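Local coordinates for protein endoglucanase FnCel5A (Fervidobacterium nodosum, PDB 3NCO) that is an endoglucanase that probably hydrolyses internal beta-1,4-glucosidic bonds of cellulose, at residues 22-27 against 53-58; 98-103 against 121-126; 207-212 against 224-229; 214-219 against 264-269. One frame throughout, in Å; residues are numbered along the deposited sequence.

Contact 1. Residues 22-27 against 53-58; sequences HGINMG and RGFDSV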
loop_
_atom_site.group_PDB
_atom_site.type_symbol
_atom_site.label_atom_id
_atom_site.label_comp_id
_atom_site.label_asym_id
_atom_site.label_seq_id
_atom_site.Cartn_x
_atom_site.Cartn_y
_atom_site.Cartn_z
ATOM N N HIS A 22 12.282 3.519 0.077
ATOM C CA HIS A 22 11.938 2.609 -0.987
ATOM C C HIS A 22 11.536 1.258 -0.403
ATOM O O HIS A 22 12.367 0.550 0.192
ATOM C CB HIS A 22 13.113 2.429 -1.937
ATOM C CG HIS A 22 13.481 3.663 -2.717
ATOM N ND1 HIS A 22 13.869 4.842 -2.117
ATOM C CD2 HIS A 22 13.583 3.880 -4.055
ATOM C CE1 HIS A 22 14.184 5.733 -3.047
ATOM N NE2 HIS A 22 14.016 5.178 -4.232
ATOM N N GLY A 23 10.249 0.943 -0.577
ATOM C CA GLY A 23 9.659 -0.216 0.056
ATOM C C GLY A 23 9.126 -1.223 -0.929
ATOM O O GLY A 23 9.281 -1.059 -2.170
ATOM N N ILE A 24 8.539 -2.284 -0.363
ATOM C CA ILE A 24 7.889 -3.303 -1.212
ATOM C C ILE A 24 6.653 -3.868 -0.514
ATOM O O ILE A 24 6.570 -3.880 0.709
ATOM C CB ILE A 24 8.919 -4.382 -1.585
ATOM C CG1 ILE A 24 8.517 -5.299 -2.805
ATOM C CG2 ILE A 24 9.331 -5.176 -0.314
ATOM C CD1 ILE A 24 9.628 -6.139 -3.218
ATOM N N ASN A 25 5.666 -4.294 -1.315
ATOM C CA ASN A 25 4.459 -4.897 -0.796
ATOM C C ASN A 25 4.654 -6.390 -0.690
ATOM O O ASN A 25 5.106 -7.026 -1.655
ATOM C CB ASN A 25 3.318 -4.662 -1.783
ATOM C CG ASN A 25 2.741 -3.259 -1.690
ATOM O OD1 ASN A 25 1.833 -3.036 -0.903
ATOM N ND2 ASN A 25 3.282 -2.306 -2.425
HETATM N N MSE A 26 4.234 -6.903 0.468
HETATM C CA MSE A 26 4.295 -8.350 0.723
HETATM C C MSE A 26 2.864 -8.829 0.571
HETATM O O MSE A 26 2.131 -9.045 1.556
HETATM C CB MSE A 26 5.014 -8.595 2.062
HETATM C CG MSE A 26 6.606 -8.882 1.766
HETATM SE SE MSE A 26 6.247 -11.040 1.441
HETATM C CE MSE A 26 4.857 -11.501 0.248
ATOM N N GLY A 27 2.494 -8.910 -0.700
ATOM C CA GLY A 27 1.134 -9.172 -1.180
ATOM C C GLY A 27 0.805 -10.593 -1.632
ATOM O O GLY A 27 1.705 -11.448 -1.818
ATOM N N ARG A 53 18.512 -6.850 0.386
ATOM C CA ARG A 53 18.517 -6.280 -0.970
ATOM C C ARG A 53 18.567 -4.762 -0.949
ATOM O O ARG A 53 19.026 -4.138 -1.934
ATOM C CB ARG A 53 17.334 -6.806 -1.797
ATOM C CG ARG A 53 17.296 -6.300 -3.239
ATOM C CD ARG A 53 18.579 -6.719 -4.033
ATOM N NE ARG A 53 18.567 -6.253 -5.422
ATOM C CZ ARG A 53 18.931 -5.020 -5.791
ATOM N NH1 ARG A 53 19.343 -4.143 -4.872
ATOM N NH2 ARG A 53 18.877 -4.651 -7.079
ATOM N N GLY A 54 18.124 -4.181 0.173
ATOM C CA GLY A 54 18.287 -2.753 0.399
ATOM C C GLY A 54 16.980 -1.965 0.465
ATOM O O GLY A 54 17.010 -0.744 0.519
ATOM N N PHE A 55 15.833 -2.667 0.489
ATOM C CA PHE A 55 14.543 -1.988 0.740
ATOM C C PHE A 55 14.527 -1.423 2.169
ATOM O O PHE A 55 15.197 -1.988 3.055
ATOM C CB PHE A 55 13.370 -2.965 0.529
ATOM C CG PHE A 55 13.193 -3.342 -0.923
ATOM C CD1 PHE A 55 12.546 -2.481 -1.791
ATOM C CD2 PHE A 55 13.718 -4.530 -1.422
ATOM C CE1 PHE A 55 12.371 -2.799 -3.151
ATOM C CE2 PHE A 55 13.627 -4.848 -2.775
ATOM C CZ PHE A 55 12.906 -3.997 -3.648
ATOM N N ASP A 56 13.786 -0.317 2.366
ATOM C CA ASP A 56 13.670 0.278 3.702
ATOM C C ASP A 56 12.451 -0.177 4.475
ATOM O O ASP A 56 12.434 -0.068 5.702
ATOM C CB ASP A 56 13.613 1.807 3.597
ATOM C CG ASP A 56 14.790 2.390 2.842
ATOM O OD1 ASP A 56 15.942 2.240 3.290
ATOM O OD2 ASP A 56 14.528 2.976 1.761
ATOM N N SER A 57 11.428 -0.644 3.762
ATOM C CA SER A 57 10.136 -0.865 4.423
ATOM C C SER A 57 9.325 -1.912 3.675
ATOM O O SER A 57 9.628 -2.242 2.512
ATOM C CB SER A 57 9.367 0.457 4.470
ATOM O OG SER A 57 9.049 0.864 3.149
ATOM N N VAL A 58 8.342 -2.447 4.381
ATOM C CA VAL A 58 7.447 -3.422 3.774
ATOM C C VAL A 58 6.023 -3.039 4.096
ATOM O O VAL A 58 5.709 -2.642 5.217
ATOM C CB VAL A 58 7.754 -4.879 4.341
ATOM C CG1 VAL A 58 7.704 -4.970 5.854
ATOM C CG2 VAL A 58 6.996 -5.953 3.622
HETATM O O HOH W 1 15.250 5.308 0.324
#
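D56 and H22 meet through a pair of nearly straight hydrogen bonds. D56 OD2 accepts from H22 N at 2.9 Å through its anti lone pair. D56 N returns a bond to H22 O at 2.7 Å. CG of D56 lies beside its own backbone N (chi1 -55°), which brings the carboxylate round to the amide of H22. A water bridges D56 OD2 and H22 ND1; H22 NE2 is bonded to E284. An alanine in place of D56 would probably leave H22 N without its acceptor and the water short of one partner. I24 lies at an oblique angle across one face of the F55 ring, its CB 4.3 Å from the centroid and offset toward the rim. Its CD1 reaches F55 CZ. M26 and V58 also meet at a slant, M26 CG pressing on V58 CG2 at a tight 3.5 Å. I24, F55 and M26 touch I50 of helix 44-53. S57 OG bonds I20 O and sits 3.3 Å from G23 CA, where a side chain would clash. I24 N bonds S57 O at 3.1 Å. This is the parallel pairing of strands 22-25 and 57-60 in the first beta-alpha-beta unit of a TIM barrel.

Contact 2. Residues 98-103 against 121-126; sequences VIINCH and EIWKQV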
loop_
_atom_site.group_PDB
_atom_site.type_symbol
_atom_site.label_atom_id
_atom_site.label_comp_id
_atom_site.label_asym_id
_atom_site.label_seq_id
_atom_site.Cartn_x
_atom_site.Cartn_y
_atom_site.Cartn_z
ATOM N N VAL A 98 7.434 -0.910 8.868
ATOM C CA VAL A 98 6.382 -1.850 8.501
ATOM C C VAL A 98 5.070 -1.078 8.455
ATOM O O VAL A 98 4.779 -0.320 9.413
ATOM C CB VAL A 98 6.270 -2.990 9.536
ATOM C CG1 VAL A 98 5.167 -3.948 9.122
ATOM C CG2 VAL A 98 7.659 -3.677 9.696
ATOM N N ILE A 99 4.304 -1.280 7.360
ATOM C CA ILE A 99 2.987 -0.654 7.209
ATOM C C ILE A 99 1.994 -1.816 7.223
ATOM O O ILE A 99 2.118 -2.728 6.409
ATOM C CB ILE A 99 2.891 0.119 5.872
ATOM C CG1 ILE A 99 3.799 1.380 5.804
ATOM C CG2 ILE A 99 1.455 0.618 5.660
ATOM C CD1 ILE A 99 4.124 1.822 4.407
ATOM N N ILE A 100 1.051 -1.817 8.184
ATOM C CA ILE A 100 -0.006 -2.850 8.168
ATOM C C ILE A 100 -1.337 -2.127 7.857
ATOM O O ILE A 100 -1.591 -1.044 8.428
ATOM C CB ILE A 100 -0.078 -3.671 9.515
ATOM C CG1 ILE A 100 -0.496 -2.766 10.718
ATOM C CG2 ILE A 100 1.228 -4.572 9.784
ATOM C CD1 ILE A 100 -0.633 -3.609 12.048
ATOM N N ASN A 101 -2.171 -2.739 7.009
ATOM C CA ASN A 101 -3.354 -2.037 6.465
ATOM C C ASN A 101 -4.567 -2.965 6.779
ATOM O O ASN A 101 -4.438 -4.037 7.364
ATOM C CB ASN A 101 -3.214 -1.657 4.933
ATOM C CG ASN A 101 -3.447 -2.835 3.960
ATOM O OD1 ASN A 101 -3.763 -3.970 4.389
ATOM N ND2 ASN A 101 -3.260 -2.583 2.632
ATOM N N CYS A 102 -5.765 -2.545 6.343
ATOM C CA CYS A 102 -6.827 -3.496 6.085
ATOM C C CYS A 102 -7.119 -3.444 4.580
ATOM O O CYS A 102 -7.118 -2.370 3.975
ATOM C CB CYS A 102 -8.045 -3.068 6.889
ATOM S SG CYS A 102 -9.477 -4.227 6.823
ATOM N N HIS A 103 -7.390 -4.605 3.993
ATOM C CA HIS A 103 -7.342 -4.806 2.543
ATOM C C HIS A 103 -8.442 -5.817 2.185
ATOM O O HIS A 103 -8.798 -6.728 2.973
ATOM C CB HIS A 103 -5.983 -5.393 2.208
ATOM C CG HIS A 103 -5.408 -5.052 0.864
ATOM N ND1 HIS A 103 -5.761 -5.650 -0.330
ATOM C CD2 HIS A 103 -4.368 -4.252 0.574
ATOM C CE1 HIS A 103 -4.942 -5.240 -1.295
ATOM N NE2 HIS A 103 -4.113 -4.365 -0.774
ATOM N N GLU A 121 -14.465 -1.189 14.428
ATOM C CA GLU A 121 -14.182 -2.186 15.483
ATOM C C GLU A 121 -12.908 -2.983 15.206
ATOM O O GLU A 121 -12.136 -3.245 16.129
ATOM C CB GLU A 121 -15.339 -3.157 15.640
ATOM C CG GLU A 121 -16.633 -2.512 16.160
ATOM C CD GLU A 121 -16.414 -1.656 17.420
ATOM O OE1 GLU A 121 -15.828 -2.165 18.402
ATOM O OE2 GLU A 121 -16.803 -0.467 17.447
ATOM N N ILE A 122 -12.655 -3.315 13.945
ATOM C CA ILE A 122 -11.373 -3.972 13.586
ATOM C C ILE A 122 -10.218 -3.112 14.040
ATOM O O ILE A 122 -9.305 -3.568 14.728
ATOM C CB ILE A 122 -11.291 -4.247 12.054
ATOM C CG1 ILE A 122 -12.198 -5.426 11.730
ATOM C CG2 ILE A 122 -9.823 -4.525 11.588
ATOM C CD1 ILE A 122 -12.518 -5.580 10.243
ATOM N N TRP A 123 -10.260 -1.845 13.682
ATOM C CA TRP A 123 -9.162 -0.958 14.011
ATOM C C TRP A 123 -9.035 -0.657 15.508
ATOM O O TRP A 123 -7.910 -0.442 16.018
ATOM C CB TRP A 123 -9.202 0.296 13.144
ATOM C CG TRP A 123 -8.379 0.037 11.865
ATOM C CD1 TRP A 123 -8.842 -0.104 10.541
ATOM C CD2 TRP A 123 -6.981 -0.193 11.817
ATOM N NE1 TRP A 123 -7.778 -0.358 9.701
ATOM C CE2 TRP A 123 -6.631 -0.446 10.465
ATOM C CE3 TRP A 123 -5.982 -0.205 12.804
ATOM C CZ2 TRP A 123 -5.296 -0.697 10.076
ATOM C CZ3 TRP A 123 -4.687 -0.431 12.440
ATOM C CH2 TRP A 123 -4.321 -0.688 11.077
ATOM N N LYS A 124 -10.154 -0.628 16.224
ATOM C CA LYS A 124 -10.053 -0.460 17.680
ATOM C C LYS A 124 -9.186 -1.592 18.245
ATOM O O LYS A 124 -8.304 -1.377 19.107
ATOM C CB LYS A 124 -11.447 -0.497 18.287
ATOM C CG LYS A 124 -11.446 -0.398 19.798
ATOM C CD LYS A 124 -12.890 -0.262 20.282
ATOM C CE LYS A 124 -12.968 0.084 21.802
ATOM N NZ LYS A 124 -12.629 1.561 22.036
ATOM N N GLN A 125 -9.426 -2.793 17.753
ATOM C CA GLN A 125 -8.691 -3.958 18.198
ATOM C C GLN A 125 -7.229 -3.994 17.730
ATOM O O GLN A 125 -6.351 -4.385 18.506
ATOM C CB GLN A 125 -9.389 -5.193 17.706
ATOM C CG GLN A 125 -10.676 -5.394 18.453
ATOM C CD GLN A 125 -11.406 -6.576 17.888
ATOM O OE1 GLN A 125 -11.023 -7.700 18.144
ATOM N NE2 GLN A 125 -12.400 -6.328 17.030
ATOM N N VAL A 126 -6.974 -3.705 16.471
ATOM C CA VAL A 126 -5.607 -3.754 15.947
ATOM C C VAL A 126 -4.765 -2.669 16.639
ATOM O O VAL A 126 -3.624 -2.951 17.133
ATOM C CB VAL A 126 -5.568 -3.545 14.437
ATOM C CG1 VAL A 126 -4.087 -3.558 13.959
ATOM C CG2 VAL A 126 -6.403 -4.618 13.710
#
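W123 reaches from helix 112-130 to the backbone of strand 97-101, in the strand-to-helix layering of a TIM barrel. The short segments run roughly antiparallel, at 147°, with their axes 11.6 Å apart. Side chains fill the space between them, and the contact is buried.

The apolar contacts are made by I100. I100 CD1 meets V126 CG1 at 3.9 Å, and the two side chains run alongside one another with opposite headings. I100 carries CG1 between its backbone N and carbonyl carbon (chi1 65°), and from there the extended chain reaches the helix. I100 CG1 also lies near W123 CH2, at a looser 4.4 Å.

Other contacts gather round the indole. C102 points its side chain at the helix, and its CB lies 3.9 Å from W123 NE1. The indole ring meets that of F139, on the next strand, 137-140.

The polar part is settled mostly outside the pair. W123 NE1 donates to I141 O, which satisfies the indole N-H in a buried place and should help fix the turn of the ring. N101 points away from the helix, and its OD1 accepts from I62 N.

The indole also meets the strand backbone: I100 O lies in the plane of the ring, at its edge, 3.8 Å from W123 CH2.

Contact 3. Residues 207-212 against 224-229; sequences PFNFTH and IGVKWE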
loop_
_atom_site.group_PDB
_atom_site.type_symbol
_atom_site.label_atom_id
_atom_site.label_comp_id
_atom_site.label_asym_id
_atom_site.label_seq_id
_atom_site.Cartn_x
_atom_site.Cartn_y
_atom_site.Cartn_z
ATOM N N PRO A 207 0.010 3.770 -17.749
ATOM C CA PRO A 207 -1.239 3.492 -18.500
ATOM C C PRO A 207 -1.776 2.134 -18.072
ATOM O O PRO A 207 -1.013 1.153 -18.081
ATOM C CB PRO A 207 -0.767 3.463 -19.978
ATOM C CG PRO A 207 0.532 4.180 -19.938
ATOM C CD PRO A 207 1.170 3.810 -18.646
ATOM N N PHE A 208 -3.043 2.076 -17.645
ATOM C CA PHE A 208 -3.606 0.838 -17.108
ATOM C C PHE A 208 -3.598 -0.268 -18.155
ATOM O O PHE A 208 -3.395 -1.443 -17.801
ATOM C CB PHE A 208 -5.027 1.081 -16.602
ATOM C CG PHE A 208 -5.507 0.075 -15.628
ATOM C CD1 PHE A 208 -5.201 0.221 -14.278
ATOM C CD2 PHE A 208 -6.320 -1.000 -16.029
ATOM C CE1 PHE A 208 -5.652 -0.697 -13.332
ATOM C CE2 PHE A 208 -6.802 -1.934 -15.051
ATOM C CZ PHE A 208 -6.455 -1.759 -13.717
ATOM N N ASN A 209 -3.749 0.112 -19.438
ATOM C CA ASN A 209 -3.710 -0.913 -20.486
ATOM C C ASN A 209 -2.293 -1.438 -20.716
ATOM O O ASN A 209 -2.106 -2.479 -21.374
ATOM C CB ASN A 209 -4.421 -0.464 -21.788
ATOM C CG ASN A 209 -3.653 0.620 -22.558
ATOM O OD1 ASN A 209 -2.655 1.181 -22.071
ATOM N ND2 ASN A 209 -4.161 0.965 -23.740
ATOM N N PHE A 210 -1.299 -0.731 -20.150
ATOM C CA PHE A 210 0.060 -1.261 -20.130
ATOM C C PHE A 210 0.318 -2.115 -18.889
ATOM O O PHE A 210 0.773 -3.262 -18.995
ATOM C CB PHE A 210 1.136 -0.173 -20.247
ATOM C CG PHE A 210 2.528 -0.713 -20.001
ATOM C CD1 PHE A 210 3.140 -1.547 -20.947
ATOM C CD2 PHE A 210 3.181 -0.492 -18.801
ATOM C CE1 PHE A 210 4.382 -2.108 -20.700
ATOM C CE2 PHE A 210 4.427 -1.055 -18.527
ATOM C CZ PHE A 210 5.036 -1.858 -19.477
ATOM N N THR A 211 0.032 -1.576 -17.694
ATOM C CA THR A 211 0.440 -2.287 -16.484
ATOM C C THR A 211 -0.453 -3.506 -16.230
ATOM O O THR A 211 -0.055 -4.429 -15.498
ATOM C CB THR A 211 0.347 -1.391 -15.237
ATOM O OG1 THR A 211 -1.035 -1.024 -15.023
ATOM C CG2 THR A 211 1.299 -0.133 -15.371
ATOM N N HIS A 212 -1.662 -3.514 -16.815
ATOM C CA HIS A 212 -2.575 -4.641 -16.553
ATOM C C HIS A 212 -2.908 -5.426 -17.805
ATOM O O HIS A 212 -3.871 -6.202 -17.794
ATOM C CB HIS A 212 -3.868 -4.186 -15.844
ATOM C CG HIS A 212 -3.641 -3.755 -14.445
ATOM N ND1 HIS A 212 -4.209 -4.388 -13.351
ATOM C CD2 HIS A 212 -2.841 -2.781 -13.951
ATOM C CE1 HIS A 212 -3.770 -3.808 -12.242
ATOM N NE2 HIS A 212 -2.943 -2.831 -12.578
ATOM N N ILE A 224 -2.657 -8.028 -24.891
ATOM C CA ILE A 224 -1.208 -7.974 -24.646
ATOM C C ILE A 224 -0.430 -7.358 -25.834
ATOM O O ILE A 224 -1.030 -6.910 -26.832
ATOM C CB ILE A 224 -0.588 -9.317 -24.250
ATOM C CG1 ILE A 224 -0.812 -10.391 -25.332
ATOM C CG2 ILE A 224 -1.143 -9.790 -22.905
ATOM C CD1 ILE A 224 0.273 -11.427 -25.319
ATOM N N GLY A 225 0.891 -7.309 -25.692
ATOM C CA GLY A 225 1.751 -6.659 -26.668
ATOM C C GLY A 225 1.825 -5.144 -26.590
ATOM O O GLY A 225 2.375 -4.520 -27.496
ATOM N N VAL A 226 1.286 -4.561 -25.509
ATOM C CA VAL A 226 1.284 -3.102 -25.377
ATOM C C VAL A 226 2.664 -2.683 -24.830
ATOM O O VAL A 226 3.087 -3.167 -23.792
ATOM C CB VAL A 226 0.121 -2.627 -24.445
ATOM C CG1 VAL A 226 0.229 -1.144 -24.172
ATOM C CG2 VAL A 226 -1.203 -3.001 -25.100
ATOM N N LYS A 227 3.375 -1.795 -25.534
ATOM C CA LYS A 227 4.698 -1.415 -25.086
ATOM C C LYS A 227 4.720 -0.149 -24.221
ATOM O O LYS A 227 3.777 0.625 -24.196
ATOM C CB LYS A 227 5.636 -1.235 -26.289
ATOM C CG LYS A 227 5.806 -2.560 -27.068
ATOM C CD LYS A 227 6.644 -2.392 -28.312
ATOM C CE LYS A 227 5.836 -1.656 -29.393
ATOM N NZ LYS A 227 6.075 -2.235 -30.752
ATOM N N TRP A 228 5.835 0.063 -23.545
ATOM C CA TRP A 228 6.082 1.337 -22.910
ATOM C C TRP A 228 7.572 1.607 -23.125
ATOM O O TRP A 228 8.426 0.877 -22.628
ATOM C CB TRP A 228 5.679 1.295 -21.421
ATOM C CG TRP A 228 5.604 2.719 -20.807
ATOM C CD1 TRP A 228 4.488 3.498 -20.710
ATOM C CD2 TRP A 228 6.696 3.505 -20.285
ATOM N NE1 TRP A 228 4.815 4.721 -20.147
ATOM C CE2 TRP A 228 6.153 4.744 -19.862
ATOM C CE3 TRP A 228 8.064 3.261 -20.079
ATOM C CZ2 TRP A 228 6.947 5.763 -19.265
ATOM C CZ3 TRP A 228 8.874 4.281 -19.513
ATOM C CH2 TRP A 228 8.302 5.521 -19.111
ATOM N N GLU A 229 7.890 2.671 -23.870
ATOM C CA GLU A 229 9.236 2.800 -24.456
ATOM C C GLU A 229 10.132 3.876 -23.880
ATOM O O GLU A 229 11.289 4.078 -24.342
ATOM C CB GLU A 229 9.099 2.960 -25.968
ATOM C CG GLU A 229 8.419 1.748 -26.553
ATOM C CD GLU A 229 8.202 1.926 -28.004
ATOM O OE1 GLU A 229 9.148 1.575 -28.745
ATOM O OE2 GLU A 229 7.127 2.447 -28.395
#
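The short helix 208-211 and the irregular segment 224-229 come closest at F210 and V226, whose CA atoms are 5.7 Å apart. P207, at the N-cap position after a cis peptide bond, accepts from both F210 N and T211 N through its carbonyl O. The side chains meet chiefly round F210. Its CG is anti to the backbone N (chi1 171°), which carries the ring across to segment 224-229. W228 CB sits over the centre of one face, 3.6 Å from the ring centroid, a CH-pi contact. V226 O lies at the edge of the same ring, in its plane, 3.3 Å from F210 CD1. The indole of W228 is turned obliquely to the phenyl ring, with planes at 42°. P207 CD rests near W228 CD1 at 3.9 Å. V226 packs its CB against N209 O and its CG1 against F210 CB. An alanine in place of F210 would probably open a gap beside W228 CB and V226. Both aromatic residues also meet W275 of helix 269-285, W228 edge-to-face. W228 further touches V235 and I238 of helix 232-252. The contact thus ties the short helix after strand 198-204 to the two long helices that follow.

Contact 4. Residues 214-219 against 264-269; sequences GAEWVS and YSKADM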
loop_
_atom_site.group_PDB
_atom_site.type_symbol
_atom_site.label_atom_id
_atom_site.label_comp_id
_atom_site.label_asym_id
_atom_site.label_seq_id
_atom_site.Cartn_x
_atom_site.Cartn_y
_atom_site.Cartn_z
ATOM N N GLY A 214 -3.222 -8.330 -20.245
ATOM C CA GLY A 214 -3.230 -9.779 -20.015
ATOM C C GLY A 214 -3.681 -10.260 -18.635
ATOM O O GLY A 214 -3.810 -11.481 -18.419
ATOM N N ALA A 215 -3.928 -9.349 -17.704
ATOM C CA ALA A 215 -4.399 -9.701 -16.363
ATOM C C ALA A 215 -5.842 -10.223 -16.482
ATOM O O ALA A 215 -6.769 -9.467 -16.846
ATOM C CB ALA A 215 -4.315 -8.513 -15.451
ATOM N N GLU A 216 -6.032 -11.497 -16.164
ATOM C CA GLU A 216 -7.346 -12.135 -16.388
ATOM C C GLU A 216 -8.439 -11.687 -15.429
ATOM O O GLU A 216 -9.632 -11.863 -15.715
ATOM C CB GLU A 216 -7.201 -13.658 -16.338
ATOM C CG GLU A 216 -6.265 -14.205 -17.446
ATOM C CD GLU A 216 -6.870 -14.130 -18.854
ATOM O OE1 GLU A 216 -8.121 -14.137 -18.986
ATOM O OE2 GLU A 216 -6.099 -14.075 -19.846
ATOM N N TRP A 217 -8.057 -11.143 -14.280
ATOM C CA TRP A 217 -9.040 -10.622 -13.333
ATOM C C TRP A 217 -9.688 -9.277 -13.738
ATOM O O TRP A 217 -10.541 -8.739 -13.028
ATOM C CB TRP A 217 -8.410 -10.500 -11.940
ATOM C CG TRP A 217 -7.310 -9.479 -11.817
ATOM C CD1 TRP A 217 -7.445 -8.176 -11.394
ATOM C CD2 TRP A 217 -5.903 -9.671 -12.080
ATOM N NE1 TRP A 217 -6.209 -7.543 -11.385
ATOM C CE2 TRP A 217 -5.254 -8.430 -11.812
ATOM C CE3 TRP A 217 -5.133 -10.762 -12.514
ATOM C CZ2 TRP A 217 -3.860 -8.253 -11.953
ATOM C CZ3 TRP A 217 -3.748 -10.582 -12.679
ATOM C CH2 TRP A 217 -3.129 -9.329 -12.392
ATOM N N VAL A 218 -9.213 -8.685 -14.820
ATOM C CA VAL A 218 -9.757 -7.388 -15.256
ATOM C C VAL A 218 -10.811 -7.721 -16.290
ATOM O O VAL A 218 -10.615 -8.639 -17.074
ATOM C CB VAL A 218 -8.636 -6.518 -15.871
ATOM C CG1 VAL A 218 -9.200 -5.233 -16.548
ATOM C CG2 VAL A 218 -7.635 -6.172 -14.794
ATOM N N SER A 219 -11.896 -6.957 -16.300
ATOM C CA SER A 219 -13.022 -7.247 -17.191
ATOM C C SER A 219 -13.336 -6.014 -18.082
ATOM O O SER A 219 -13.733 -4.991 -17.571
ATOM C CB SER A 219 -14.228 -7.696 -16.322
ATOM O OG SER A 219 -15.297 -8.132 -17.137
ATOM N N TYR A 264 2.362 -5.801 -14.608
ATOM C CA TYR A 264 2.143 -7.242 -14.624
ATOM C C TYR A 264 3.125 -7.941 -15.564
ATOM O O TYR A 264 3.485 -7.392 -16.613
ATOM C CB TYR A 264 0.715 -7.474 -15.108
ATOM C CG TYR A 264 0.208 -8.904 -15.043
ATOM C CD1 TYR A 264 0.395 -9.670 -13.894
ATOM C CD2 TYR A 264 -0.533 -9.442 -16.098
ATOM C CE1 TYR A 264 -0.089 -11.003 -13.819
ATOM C CE2 TYR A 264 -1.012 -10.742 -16.024
ATOM C CZ TYR A 264 -0.769 -11.506 -14.883
ATOM O OH TYR A 264 -1.277 -12.784 -14.814
ATOM N N SER A 265 3.461 -9.194 -15.238
ATOM C CA SER A 265 4.481 -9.949 -16.018
ATOM C C SER A 265 4.076 -10.329 -17.440
ATOM O O SER A 265 4.928 -10.763 -18.219
ATOM C CB SER A 265 4.915 -11.204 -15.257
ATOM O OG SER A 265 3.759 -12.023 -15.022
ATOM N N LYS A 266 2.815 -10.152 -17.809
ATOM C CA LYS A 266 2.464 -10.351 -19.230
ATOM C C LYS A 266 2.914 -9.208 -20.171
ATOM O O LYS A 266 2.941 -9.385 -21.404
ATOM C CB LYS A 266 0.987 -10.733 -19.406
ATOM C CG LYS A 266 0.664 -12.099 -18.802
ATOM C CD LYS A 266 -0.712 -12.544 -19.312
ATOM C CE LYS A 266 -1.204 -13.851 -18.682
ATOM N NZ LYS A 266 -2.658 -14.069 -19.046
ATOM N N ALA A 267 3.287 -8.065 -19.584
ATOM C CA ALA A 267 3.979 -6.980 -20.269
ATOM C C ALA A 267 5.412 -7.423 -20.599
ATOM O O ALA A 267 6.043 -8.209 -19.856
ATOM C CB ALA A 267 4.002 -5.710 -19.367
ATOM N N ASP A 268 5.958 -6.934 -21.710
ATOM C CA ASP A 268 7.305 -7.383 -22.059
ATOM C C ASP A 268 8.316 -6.814 -21.046
ATOM O O ASP A 268 8.125 -5.715 -20.520
ATOM C CB ASP A 268 7.654 -6.996 -23.490
ATOM C CG ASP A 268 7.950 -5.509 -23.630
ATOM O OD1 ASP A 268 6.991 -4.742 -23.868
ATOM O OD2 ASP A 268 9.148 -5.130 -23.532
HETATM N N MSE A 269 9.400 -7.547 -20.786
HETATM C CA MSE A 269 10.265 -7.188 -19.666
HETATM C C MSE A 269 10.924 -5.799 -19.831
HETATM O O MSE A 269 11.026 -5.031 -18.849
HETATM C CB MSE A 269 11.306 -8.270 -19.390
HETATM C CG MSE A 269 12.240 -7.994 -18.234
HETATM SE SE MSE A 269 11.208 -7.856 -16.571
HETATM C CE MSE A 269 10.904 -9.782 -16.226
HETATM O O HOH W 2 -4.015 -13.270 -15.209
#
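K266 reaches across to G214 with its terminal ammonium group. K266 NZ donates to G214 O at 2.9 Å, tilted 21° from the carbonyl plane. The same NZ forms a long salt bridge with E216 OE2, at 3.5 Å. One ammonium group therefore serves a backbone carbonyl and a carboxylate. The lysine chain is extended beyond CG, which lets it reach across to the other loop, and its CD lies 3.4 Å from G214 O. A CB on G214 would clash with that CD, and the positive phi of G214 also favours glycine. The other oxygen of E216, OE1, has a weak bond to T221 OG1.

A water joins the two loops a second time. It accepts from E216 N and is hydrogen-bonded to Y264 OH at 2.8 Å. This satisfies E216 N and gives Y264 OH one partner.

The Y264 ring carries the apolar part. W217 turns its edge to one face of Y264 in a T-shaped pair, with planes at 81° and W217 CH2 3.8 Å from Y264 CE1. W217 CG stands between its backbone N and carbonyl carbon (chi1 66°), and the indole folds back over A215 CB. That methyl touches Y264 CD2. On the opposite face of the tyrosine lies S265 OG, bonded to G298 O.

Segment 214-219 lies in the loop between helices 208-211 and 232-252. Segment 264-269 links strand 256-261 to helix 269-285, where D268 is the N-cap: its side chain caps a backbone N, and OD1 bonds S271 OG.

Contacts 1 and 2 are buried and belong to the barrel itself. They share a sheet: strands 57-60 and 97-101 are neighbours, and V58 O probably accepts from I99 N. Contact 1 pairs strand with strand by backbone bonds and one aspartate carboxylate, whereas contact 2 fits a helix to a strand by side chains. Contacts 3 and 4 lie farther out and are partly buried, with centres 9 Å apart. Their segments alternate along the chain, and T211 O probably bonds Y264 N. Contact 3 relies on aromatic and CH-pi packing; contact 4 adds a lysine, a carboxylate and a water near solvent. Contact 2 lies opposite contacts 3 and 4 across the chain's centre.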